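Local structure of penicillin-binding protein 2B (Streptococcus pneumoniae, 2WAD) at residues S236-K241 and N260-T265; K255-N260 and V275-R280. The protein probably forms peptide cross-links between adjacent glycan strands of the cell-wall peptidoglycan as part of the elongasome, and binds penicillin. All coordinates share one frame; numbering follows the deposited sequence.

Contact 1. Residues S236-K241 and N260-T265; sequences SVSSEK and NDRVGT
S236 meets T265 through both backbone and side chain. Its carbonyl O accepts the amide N of T265 at 2.9 Å with an almost straight N-H...O angle of 174°, and its OG lies 3.1 Å from T265 OG1, a hydroxyl pair in which either could donate. OG in S236 and OG1 in T265 each sit between their own backbone N and carbonyl carbon (chi1 48° and 46°), which turns the two hydroxyls together. The amide N of S236 is bonded to S266 OG, which adds a third bond between S236 and the chain at 265-266. V237 is bridged with G264 as a non-hydrogen-bonded antiparallel pair, their CA atoms 4.2 Å apart. V237 CG1, anti to its backbone N, packs tightly on V263 O at 3.1 Å. S238 then grips V263 at two points: its amide N donates to V263 O at 2.7 Å, and its OG receives V263 N at 3.0 Å. The same OG is also bonded to G243 O. The S238 carbonyl O is lined by CB, CG and CD of R262. At E240 the backbone N lies 3.1 Å from R262 CD, while CB rests over one face of the guanidinium. The acid and base do not pair here: E240 OE2 bonds to T191 OG1, and R262 NH1 reaches W221 O weakly. The contact is thus a single antiparallel beta bridge between the loops before and after helix 249-255, in the dimerisation-domain range. Serine and threonine hydroxyls add to its main-chain bonds, and beyond it the aliphatic stem of R262 provides the packing, with its charge directed elsewhere.

Contact 2. Residues K255-N260 and V275-R280; sequences KGYSLN and VLQGKR. Unlike the reference sequence in segment 275-280: V275 (reference Thr).
Y257 and S258 receive the guanidinium of R280. NH2 of R280 lies 3.2 Å from Y257 CA and 3.4 Å from Y257 CG, beside the root of the ring, and the ring and guanidinium planes stand 86° apart. NH1 of R280 comes within 3.5 Å of S258 CB. The S258 amide N is close to the guanidinium edge, but both groups are donors and do not bond. G256 O sits over one face, offset toward the rim. Farther along the ring, Y257 OH approaches Q277 CB and CG, each at 4.2 Å. The R280 side chain runs extended from CG to NE (chi2 -168°, chi3 179°), which lets it span from the 275-280 side. Beyond this shell D261 OD2 takes the S258 amide N and forms a salt bridge with R280 NH2, modelled implausibly short and so doubtful in detail. E273 OE2 bonds Y257 OH, while S258 OG donates to N260 OD1 at 2.6 Å. Here the chain following helix 249-255, after which G256 leaves helical geometry with positive phi, packs at the surface against the chain leaving helix 273-276, within the sequence range of the penicillin-binding protein dimerisation domain.

Contacts 1 and 2 have centres about 10 Å apart and meet in the chain between helix 249-255 and helix 267-271, sharing N260. Along the sequence their segments alternate: 236-241, 255-260, 260-265, 275-280. Contact 1 thus joins the chain before helix 249-255 to the chain after it, and contact 2 brings in the end of helix 273-276 and the chain that follows. D261 reaches R280 through the charge pair, while V263 packs through CG1 on Y257 CE1 and lies near Q277. All four segments lie in the dimerisation-domain range; both contacts are structural packing of the loops around helices 249-255, 267-271 and 273-276, away from S386, the probable acyl-ester nucleophile.

Contact 1. Residues S236-K241 and N260-T265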
ATOM      1  N   SER A 236      -4.356   3.657  -8.476  1.00 41.63           N
ATOM      2  CA  SER A 236      -4.953   3.968  -9.776  1.00 44.96           C
ATOM      3  C   SER A 236      -5.770   2.807 -10.350  1.00 44.10           C
ATOM      4  O   SER A 236      -5.686   1.668  -9.886  1.00 43.15           O
ATOM      5  CB  SER A 236      -3.872   4.410 -10.775  1.00 45.35           C
ATOM      6  OG  SER A 236      -2.792   3.486 -10.741  1.00 52.98           O
ATOM      7  N   VAL A 237      -6.563   3.117 -11.368  1.00 41.61           N
ATOM      8  CA  VAL A 237      -7.340   2.129 -12.096  1.00 41.48           C
ATOM      9  C   VAL A 237      -6.920   2.198 -13.563  1.00 44.26           C
ATOM     10  O   VAL A 237      -6.645   3.282 -14.084  1.00 45.44           O
ATOM     11  CB  VAL A 237      -8.857   2.429 -11.977  1.00 40.81           C
ATOM     12  CG1 VAL A 237      -9.681   1.341 -12.631  1.00 38.06           C
ATOM     13  CG2 VAL A 237      -9.252   2.534 -10.523  1.00 33.42           C
ATOM     14  N   SER A 238      -6.875   1.048 -14.229  1.00 45.34           N
ATOM     15  CA  SER A 238      -6.573   1.001 -15.655  1.00 47.55           C
ATOM     16  C   SER A 238      -7.624   1.750 -16.470  1.00 49.66           C
ATOM     17  O   SER A 238      -8.813   1.650 -16.196  1.00 50.18           O
ATOM     18  CB  SER A 238      -6.520  -0.445 -16.139  1.00 47.04           C
ATOM     19  OG  SER A 238      -7.833  -0.950 -16.290  1.00 43.64           O
ATOM     20  N   SER A 239      -7.179   2.498 -17.475  1.00 52.85           N
ATOM     21  CA  SER A 239      -8.067   3.231 -18.367  1.00 54.67           C
ATOM     22  C   SER A 239      -8.811   2.274 -19.294  1.00 55.22           C
ATOM     23  O   SER A 239      -8.387   1.142 -19.516  1.00 54.67           O
ATOM     24  CB  SER A 239      -7.232   4.170 -19.232  1.00 56.30           C
ATOM     25  OG  SER A 239      -6.415   3.405 -20.110  1.00 59.48           O
ATOM     26  N   GLU A 240      -9.923   2.750 -19.842  1.00 58.21           N
ATOM     27  CA  GLU A 240     -10.711   2.012 -20.837  1.00 59.77           C
ATOM     28  C   GLU A 240      -9.905   1.698 -22.097  1.00 60.17           C
ATOM     29  O   GLU A 240     -10.037   0.626 -22.689  1.00 58.93           O
ATOM     30  CB  GLU A 240     -11.934   2.845 -21.208  1.00 60.10           C
ATOM     31  CG  GLU A 240     -12.815   2.262 -22.296  1.00 62.54           C
ATOM     32  CD  GLU A 240     -14.082   3.077 -22.457  1.00 69.24           C
ATOM     33  OE1 GLU A 240     -13.989   4.325 -22.532  1.00 69.21           O
ATOM     34  OE2 GLU A 240     -15.172   2.466 -22.491  1.00 72.41           O
ATOM     35  N   LYS A 241      -9.079   2.665 -22.484  1.00 62.19           N
ATOM     36  CA  LYS A 241      -8.117   2.562 -23.575  1.00 64.64           C
ATOM     37  C   LYS A 241      -7.090   1.446 -23.364  1.00 66.09           C
ATOM     38  O   LYS A 241      -6.918   0.592 -24.236  1.00 66.59           O
ATOM     39  CB  LYS A 241      -7.395   3.907 -23.719  1.00 64.67           C
ATOM     40  CG  LYS A 241      -6.559   4.083 -24.978  1.00 67.56           C
ATOM     41  CD  LYS A 241      -7.405   4.592 -26.145  1.00 72.40           C
ATOM     42  CE  LYS A 241      -6.523   5.090 -27.278  1.00 72.56           C
ATOM     43  NZ  LYS A 241      -7.105   4.732 -28.599  1.00 76.42           N
ATOM     44  N   ASN A 260     -11.313  -5.490 -21.932  1.00 64.26           N
ATOM     45  CA  ASN A 260     -11.378  -4.031 -21.860  1.00 63.33           C
ATOM     46  C   ASN A 260     -11.783  -3.510 -20.478  1.00 62.31           C
ATOM     47  O   ASN A 260     -12.053  -2.316 -20.296  1.00 62.24           O
ATOM     48  CB  ASN A 260     -12.368  -3.508 -22.899  1.00 63.56           C
ATOM     49  CG  ASN A 260     -13.763  -4.059 -22.688  1.00 66.34           C
ATOM     50  OD1 ASN A 260     -13.941  -5.143 -22.124  1.00 64.76           O
ATOM     51  ND2 ASN A 260     -14.764  -3.311 -23.142  1.00 66.16           N
ATOM     52  N   ASP A 261     -11.824  -4.420 -19.510  1.00 60.45           N
ATOM     53  CA  ASP A 261     -12.191  -4.099 -18.133  1.00 59.36           C
ATOM     54  C   ASP A 261     -11.269  -3.086 -17.473  1.00 56.63           C
ATOM     55  O   ASP A 261     -10.058  -3.104 -17.676  1.00 56.48           O
ATOM     56  CB  ASP A 261     -12.216  -5.363 -17.274  1.00 59.68           C
ATOM     57  CG  ASP A 261     -13.426  -6.234 -17.556  1.00 61.39           C
ATOM     58  OD1 ASP A 261     -14.290  -5.833 -18.366  1.00 67.52           O
ATOM     59  OD2 ASP A 261     -13.517  -7.322 -16.951  1.00 61.26           O
ATOM     60  N   ARG A 262     -11.855  -2.205 -16.676  1.00 54.41           N
ATOM     61  CA  ARG A 262     -11.057  -1.293 -15.873  1.00 52.84           C
ATOM     62  C   ARG A 262     -10.871  -1.803 -14.451  1.00 50.68           C
ATOM     63  O   ARG A 262     -11.835  -2.003 -13.717  1.00 49.81           O
ATOM     64  CB  ARG A 262     -11.624   0.118 -15.939  1.00 52.94           C
ATOM     65  CG  ARG A 262     -11.541   0.636 -17.355  1.00 56.52           C
ATOM     66  CD  ARG A 262     -11.756   2.115 -17.404  1.00 60.93           C
ATOM     67  NE  ARG A 262     -13.180   2.406 -17.402  1.00 67.86           N
ATOM     68  CZ  ARG A 262     -13.675   3.624 -17.224  1.00 71.44           C
ATOM     69  NH1 ARG A 262     -12.843   4.638 -17.028  1.00 72.45           N
ATOM     70  NH2 ARG A 262     -14.989   3.825 -17.235  1.00 74.56           N
ATOM     71  N   VAL A 263      -9.610  -2.030 -14.100  1.00 48.00           N
ATOM     72  CA  VAL A 263      -9.236  -2.708 -12.874  1.00 46.55           C
ATOM     73  C   VAL A 263      -8.237  -1.872 -12.059  1.00 46.04           C
ATOM     74  O   VAL A 263      -7.591  -0.956 -12.583  1.00 44.68           O
ATOM     75  CB  VAL A 263      -8.657  -4.108 -13.182  1.00 47.69           C
ATOM     76  CG1 VAL A 263      -9.597  -4.868 -14.120  1.00 46.23           C
ATOM     77  CG2 VAL A 263      -7.273  -3.996 -13.805  1.00 43.66           C
ATOM     78  N   GLY A 264      -8.149  -2.165 -10.767  1.00 42.11           N
ATOM     79  CA  GLY A 264      -7.192  -1.484  -9.904  1.00 42.44           C
ATOM     80  C   GLY A 264      -5.792  -2.004 -10.159  1.00 42.15           C
ATOM     81  O   GLY A 264      -5.585  -3.214 -10.237  1.00 42.31           O
ATOM     82  N   THR A 265      -4.834  -1.087 -10.284  1.00 40.54           N
ATOM     83  CA  THR A 265      -3.458  -1.452 -10.596  1.00 39.99           C
ATOM     84  C   THR A 265      -2.483  -1.087  -9.486  1.00 39.75           C
ATOM     85  O   THR A 265      -1.312  -1.458  -9.550  1.00 39.55           O
ATOM     86  CB  THR A 265      -2.977  -0.729 -11.846  1.00 38.68           C
ATOM     87  OG1 THR A 265      -3.352   0.646 -11.731  1.00 41.71           O
ATOM     88  CG2 THR A 265      -3.639  -1.326 -13.086  1.00 41.03           C
TER

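Contact 2. Residues K255-N260 and V275-R280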
ATOM      1  N   LYS A 255      -9.979 -15.335 -14.029  1.00 69.44           N
ATOM      2  CA  LYS A 255     -10.847 -14.992 -12.902  1.00 69.15           C
ATOM      3  C   LYS A 255     -12.264 -14.681 -13.370  1.00 69.55           C
ATOM      4  O   LYS A 255     -13.219 -14.890 -12.625  1.00 70.34           O
ATOM      5  CB  LYS A 255     -10.282 -13.843 -12.059  1.00 69.20           C
ATOM      6  CG  LYS A 255      -9.329 -14.280 -10.953  1.00 68.76           C
ATOM      7  CD  LYS A 255      -9.020 -13.133  -9.991  1.00 72.07           C
ATOM      8  CE  LYS A 255      -8.031 -13.554  -8.913  1.00 67.64           C
ATOM      9  NZ  LYS A 255      -8.159 -12.709  -7.697  1.00 68.54           N
ATOM     10  N   GLY A 256     -12.406 -14.198 -14.601  1.00 68.63           N
ATOM     11  CA  GLY A 256     -13.726 -14.031 -15.197  1.00 67.13           C
ATOM     12  C   GLY A 256     -13.877 -12.811 -16.082  1.00 67.18           C
ATOM     13  O   GLY A 256     -14.892 -12.653 -16.758  1.00 66.67           O
ATOM     14  N   TYR A 257     -12.863 -11.952 -16.093  1.00 66.59           N
ATOM     15  CA  TYR A 257     -12.995 -10.621 -16.674  1.00 66.70           C
ATOM     16  C   TYR A 257     -12.995 -10.629 -18.195  1.00 67.30           C
ATOM     17  O   TYR A 257     -12.563 -11.595 -18.822  1.00 68.45           O
ATOM     18  CB  TYR A 257     -11.849  -9.717 -16.215  1.00 66.60           C
ATOM     19  CG  TYR A 257     -11.884  -9.294 -14.766  1.00 63.93           C
ATOM     20  CD1 TYR A 257     -11.822  -7.953 -14.421  1.00 62.69           C
ATOM     21  CD2 TYR A 257     -11.958 -10.234 -13.746  1.00 60.53           C
ATOM     22  CE1 TYR A 257     -11.839  -7.555 -13.096  1.00 63.50           C
ATOM     23  CE2 TYR A 257     -11.973  -9.847 -12.421  1.00 62.29           C
ATOM     24  CZ  TYR A 257     -11.915  -8.505 -12.100  1.00 61.45           C
ATOM     25  OH  TYR A 257     -11.934  -8.113 -10.781  1.00 54.08           O
ATOM     26  N   SER A 258     -13.472  -9.527 -18.764  1.00 67.12           N
ATOM     27  CA  SER A 258     -13.281  -9.196 -20.171  1.00 67.01           C
ATOM     28  C   SER A 258     -11.960  -8.439 -20.338  1.00 67.27           C
ATOM     29  O   SER A 258     -11.292  -8.102 -19.355  1.00 67.26           O
ATOM     30  CB  SER A 258     -14.457  -8.357 -20.675  1.00 66.82           C
ATOM     31  OG  SER A 258     -14.166  -7.740 -21.914  1.00 68.06           O
ATOM     32  N   LEU A 259     -11.596  -8.171 -21.588  1.00 66.66           N
ATOM     33  CA  LEU A 259     -10.263  -7.684 -21.931  1.00 66.07           C
ATOM     34  C   LEU A 259     -10.166  -6.161 -21.872  1.00 65.49           C
ATOM     35  O   LEU A 259      -9.070  -5.608 -21.770  1.00 66.21           O
ATOM     36  CB  LEU A 259      -9.879  -8.215 -23.320  1.00 67.25           C
ATOM     37  CG  LEU A 259      -8.458  -8.242 -23.894  1.00 66.51           C
ATOM     38  CD1 LEU A 259      -7.374  -8.523 -22.863  1.00 66.29           C
ATOM     39  CD2 LEU A 259      -8.419  -9.283 -25.011  1.00 69.00           C
ATOM     40  N   ASN A 260     -11.313  -5.490 -21.932  1.00 64.26           N
ATOM     41  CA  ASN A 260     -11.378  -4.031 -21.860  1.00 63.33           C
ATOM     42  C   ASN A 260     -11.783  -3.510 -20.478  1.00 62.31           C
ATOM     43  O   ASN A 260     -12.053  -2.316 -20.296  1.00 62.24           O
ATOM     44  CB  ASN A 260     -12.368  -3.508 -22.899  1.00 63.56           C
ATOM     45  CG  ASN A 260     -13.763  -4.059 -22.688  1.00 66.34           C
ATOM     46  OD1 ASN A 260     -13.941  -5.143 -22.124  1.00 64.76           O
ATOM     47  ND2 ASN A 260     -14.764  -3.311 -23.142  1.00 66.16           N
ATOM     48  N   VAL A 275     -13.908  -6.142  -4.396  1.00 42.18           N
ATOM     49  CA  VAL A 275     -15.017  -5.433  -3.772  1.00 40.58           C
ATOM     50  C   VAL A 275     -15.489  -4.281  -4.659  1.00 39.23           C
ATOM     51  O   VAL A 275     -16.685  -4.055  -4.785  1.00 39.04           O
ATOM     52  CB  VAL A 275     -14.635  -4.875  -2.380  1.00 43.00           C
ATOM     53  CG1 VAL A 275     -15.793  -4.043  -1.825  1.00 44.95           C
ATOM     54  CG2 VAL A 275     -14.272  -5.995  -1.410  1.00 40.14           C
ATOM     55  N   LEU A 276     -14.562  -3.555  -5.278  1.00 37.83           N
ATOM     56  CA  LEU A 276     -14.916  -2.333  -5.990  1.00 37.73           C
ATOM     57  C   LEU A 276     -15.522  -2.601  -7.379  1.00 38.96           C
ATOM     58  O   LEU A 276     -16.356  -1.822  -7.863  1.00 37.71           O
ATOM     59  CB  LEU A 276     -13.714  -1.390  -6.086  1.00 36.51           C
ATOM     60  CG  LEU A 276     -13.111  -0.842  -4.784  1.00 37.74           C
ATOM     61  CD1 LEU A 276     -11.671  -0.406  -5.016  1.00 34.48           C
ATOM     62  CD2 LEU A 276     -13.922   0.300  -4.198  1.00 29.57           C
ATOM     63  N   GLN A 277     -15.134  -3.709  -8.008  1.00 39.52           N
ATOM     64  CA  GLN A 277     -15.564  -4.008  -9.385  1.00 40.40           C
ATOM     65  C   GLN A 277     -17.076  -4.138  -9.541  1.00 41.49           C
ATOM     66  O   GLN A 277     -17.711  -4.926  -8.852  1.00 41.42           O
ATOM     67  CB  GLN A 277     -14.889  -5.274  -9.923  1.00 40.69           C
ATOM     68  CG  GLN A 277     -15.181  -5.582 -11.402  1.00 40.03           C
ATOM     69  CD  GLN A 277     -14.567  -4.550 -12.324  1.00 40.28           C
ATOM     70  OE1 GLN A 277     -13.383  -4.226 -12.202  1.00 45.81           O
ATOM     71  NE2 GLN A 277     -15.370  -4.000 -13.225  1.00 28.87           N
ATOM     72  N   GLY A 278     -17.660  -3.371 -10.455  1.00 42.97           N
ATOM     73  CA  GLY A 278     -19.099  -3.422 -10.649  1.00 46.05           C
ATOM     74  C   GLY A 278     -19.562  -4.830 -10.970  1.00 48.10           C
ATOM     75  O   GLY A 278     -18.853  -5.596 -11.622  1.00 48.27           O
ATOM     76  N   LYS A 279     -20.750  -5.183 -10.492  1.00 49.45           N
ATOM     77  CA  LYS A 279     -21.370  -6.442 -10.886  1.00 50.80           C
ATOM     78  C   LYS A 279     -21.944  -6.271 -12.292  1.00 49.85           C
ATOM     79  O   LYS A 279     -22.678  -5.325 -12.567  1.00 49.43           O
ATOM     80  CB  LYS A 279     -22.470  -6.836  -9.898  1.00 51.75           C
ATOM     81  CG  LYS A 279     -23.157  -8.155 -10.216  1.00 55.68           C
ATOM     82  CD  LYS A 279     -24.544  -8.224  -9.580  1.00 61.01           C
ATOM     83  CE  LYS A 279     -25.371  -9.376 -10.145  1.00 59.84           C
ATOM     84  NZ  LYS A 279     -25.886  -9.089 -11.522  1.00 60.73           N
ATOM     85  N   ARG A 280     -21.602  -7.187 -13.188  1.00 50.42           N
ATOM     86  CA  ARG A 280     -21.899  -6.993 -14.609  1.00 52.90           C
ATOM     87  C   ARG A 280     -23.314  -7.364 -15.042  1.00 51.76           C
ATOM     88  O   ARG A 280     -23.860  -8.354 -14.555  1.00 51.46           O
ATOM     89  CB  ARG A 280     -20.909  -7.813 -15.427  1.00 54.09           C
ATOM     90  CG  ARG A 280     -19.486  -7.687 -14.943  1.00 53.80           C
ATOM     91  CD  ARG A 280     -18.561  -8.277 -15.976  1.00 61.68           C
ATOM     92  NE  ARG A 280     -17.162  -8.161 -15.583  1.00 71.97           N
ATOM     93  CZ  ARG A 280     -16.139  -8.315 -16.418  1.00 77.33           C
ATOM     94  NH1 ARG A 280     -16.355  -8.598 -17.701  1.00 74.16           N
ATOM     95  NH2 ARG A 280     -14.900  -8.193 -15.953  1.00 78.15           N
TER